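Local coordinates for protein pantothenate synthetase (Francisella tularensis subsp. tularensis, PDB 3N8H) that probably joins pantoate to beta-alanine at the expense of ATP, through a pantoyl-adenylate intermediate, to make pantothenate, at residues Q78-I81 and Q82-A85. Residues are numbered along the deposited sequence; the frame is centred on the assembly and turned at random.
Sequences QQDI and QILA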
ATOM      1  N   GLN A  78      10.041  21.255 -20.829  1.00 40.95           N
ATOM      2  CA  GLN A  78      10.791  22.519 -20.804  1.00 51.04           C
ATOM      3  C   GLN A  78       9.897  23.692 -20.386  1.00 54.39           C
ATOM      4  O   GLN A  78      10.305  24.545 -19.597  1.00 46.42           O
ATOM      5  CB  GLN A  78      11.496  22.802 -22.134  1.00 50.02           C
ATOM      6  CG  GLN A  78      12.635  21.821 -22.449  1.00 59.55           C
ATOM      7  CD  GLN A  78      13.513  21.499 -21.234  1.00 65.23           C
ATOM      8  OE1 GLN A  78      14.210  22.370 -20.708  1.00 68.01           O
ATOM      9  NE2 GLN A  78      13.490  20.234 -20.798  1.00 56.64           N
ATOM     10  N   GLN A  79       8.669  23.721 -20.895  1.00 50.69           N
ATOM     11  CA  GLN A  79       7.737  24.772 -20.512  1.00 47.62           C
ATOM     12  C   GLN A  79       7.390  24.659 -19.017  1.00 45.43           C
ATOM     13  O   GLN A  79       7.328  25.670 -18.298  1.00 40.71           O
ATOM     14  CB  GLN A  79       6.499  24.716 -21.401  1.00 60.20           C
ATOM     15  CG  GLN A  79       5.217  25.173 -20.731  1.00 77.72           C
ATOM     16  CD  GLN A  79       4.910  26.644 -20.962  1.00 82.89           C
ATOM     17  OE1 GLN A  79       3.797  27.000 -21.363  1.00 76.14           O
ATOM     18  NE2 GLN A  79       5.892  27.504 -20.703  1.00 83.97           N
ATOM     19  N   ASP A  80       7.186  23.424 -18.555  1.00 37.03           N
ATOM     20  CA  ASP A  80       6.881  23.162 -17.149  1.00 36.32           C
ATOM     21  C   ASP A  80       8.016  23.653 -16.236  1.00 38.56           C
ATOM     22  O   ASP A  80       7.790  24.297 -15.191  1.00 41.91           O
ATOM     23  CB  ASP A  80       6.653  21.661 -16.925  1.00 40.11           C
ATOM     24  CG  ASP A  80       5.368  21.136 -17.585  1.00 45.43           C
ATOM     25  OD1 ASP A  80       4.498  21.948 -18.016  1.00 39.27           O
ATOM     26  OD2 ASP A  80       5.236  19.886 -17.656  1.00 40.74           O
ATOM     27  N   ILE A  81       9.240  23.336 -16.629  1.00 38.50           N
ATOM     28  CA  ILE A  81      10.411  23.779 -15.881  1.00 36.61           C
ATOM     29  C   ILE A  81      10.461  25.303 -15.788  1.00 39.31           C
ATOM     30  O   ILE A  81      10.655  25.851 -14.699  1.00 36.88           O
ATOM     31  CB  ILE A  81      11.716  23.215 -16.471  1.00 43.79           C
ATOM     32  CG1 ILE A  81      11.829  21.725 -16.151  1.00 36.88           C
ATOM     33  CG2 ILE A  81      12.936  23.973 -15.922  1.00 45.65           C
ATOM     34  CD1 ILE A  81      12.936  21.015 -16.895  1.00 40.32           C
ATOM     35  N   GLN A  82      10.261  25.987 -16.914  1.00 38.55           N
ATOM     36  CA  GLN A  82      10.213  27.460 -16.906  1.00 51.65           C
ATOM     37  C   GLN A  82       9.146  28.030 -15.951  1.00 50.53           C
ATOM     38  O   GLN A  82       9.398  29.012 -15.230  1.00 41.30           O
ATOM     39  CB  GLN A  82       9.992  28.020 -18.314  1.00 45.68           C
ATOM     40  CG  GLN A  82      11.229  28.047 -19.191  1.00 53.49           C
ATOM     41  CD  GLN A  82      10.927  28.690 -20.533  1.00 67.08           C
ATOM     42  OE1 GLN A  82       9.851  28.480 -21.093  1.00 64.39           O
ATOM     43  NE2 GLN A  82      11.869  29.494 -21.047  1.00 66.89           N
ATOM     44  N   ILE A  83       7.958  27.424 -15.965  1.00 41.49           N
ATOM     45  CA  ILE A  83       6.885  27.842 -15.069  1.00 36.75           C
ATOM     46  C   ILE A  83       7.289  27.727 -13.597  1.00 42.62           C
ATOM     47  O   ILE A  83       7.152  28.678 -12.818  1.00 41.42           O
ATOM     48  CB  ILE A  83       5.621  27.016 -15.311  1.00 37.51           C
ATOM     49  CG1 ILE A  83       4.926  27.506 -16.582  1.00 43.15           C
ATOM     50  CG2 ILE A  83       4.674  27.141 -14.133  1.00 36.94           C
ATOM     51  CD1 ILE A  83       4.530  26.410 -17.507  1.00 41.85           C
ATOM     52  N   LEU A  84       7.805  26.557 -13.229  1.00 35.20           N
ATOM     53  CA  LEU A  84       8.186  26.275 -11.856  1.00 33.11           C
ATOM     54  C   LEU A  84       9.289  27.200 -11.366  1.00 38.02           C
ATOM     55  O   LEU A  84       9.231  27.739 -10.254  1.00 46.01           O
ATOM     56  CB  LEU A  84       8.615  24.818 -11.743  1.00 32.10           C
ATOM     57  CG  LEU A  84       7.444  23.856 -11.973  1.00 39.14           C
ATOM     58  CD1 LEU A  84       7.935  22.425 -12.059  1.00 36.84           C
ATOM     59  CD2 LEU A  84       6.409  24.018 -10.857  1.00 41.15           C
ATOM     60  N   ALA A  85      10.310  27.362 -12.188  1.00 37.53           N
ATOM     61  CA  ALA A  85      11.371  28.314 -11.884  1.00 41.85           C
ATOM     62  C   ALA A  85      10.875  29.758 -11.637  1.00 44.60           C
ATOM     63  O   ALA A  85      11.386  30.449 -10.748  1.00 47.62           O
ATOM     64  CB  ALA A  85      12.447  28.270 -12.968  1.00 44.56           C
TER
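Asp80 O accepts the backbone N-H of Leu84 at 3.0 Å, and the Leu84 side chain lies beside the same oxygen, with CG 3.3 Å from Asp80 O. The bond is one of four consecutive i to i+4 links of the alpha helix 77-86, which packs against the parallel sheet of this HUP-type nucleotide-binding fold. Gln82 N to Gln78 O and Ile83 N to Gln79 O come before it, and Ala85 N to Ile81 O follows as the straightest of the set, its N-H...O angle 173°.

Asp80 and Leu84, one turn apart, are the buried residues here. Leu84 reaches Val55 and Ile57 of strand 52-57 and Leu92 of strand 91-93, the last of which Ile81 also touches. The Asp80 carboxylate turns to the chain leading to the predicted proton donor His39: OD2 takes the N-H of Ala34 and OD1 that of Leu35. Both acceptor oxygens are thus engaged, and the helix is tied to a segment predicted to bind ATP; the nearest atoms of the Asp80 side chain and the bound AMP are about 9 Å apart.

On another side of the helix, the aliphatic CG and the amide of Gln79 lie against Ile83 CD1 in van der Waals contact. The two side chains pass at a slant, and the bend at chi2 (94°) swings the Gln79 amide toward that methyl, with CD 3.5 Å from Ile83 CD1. Gln82 runs extended beyond CG and crosses Gln79 at about a right angle. Their amide planes are 50° apart, and Gln79 NE2 stands 4.1 Å from Gln82 OE1.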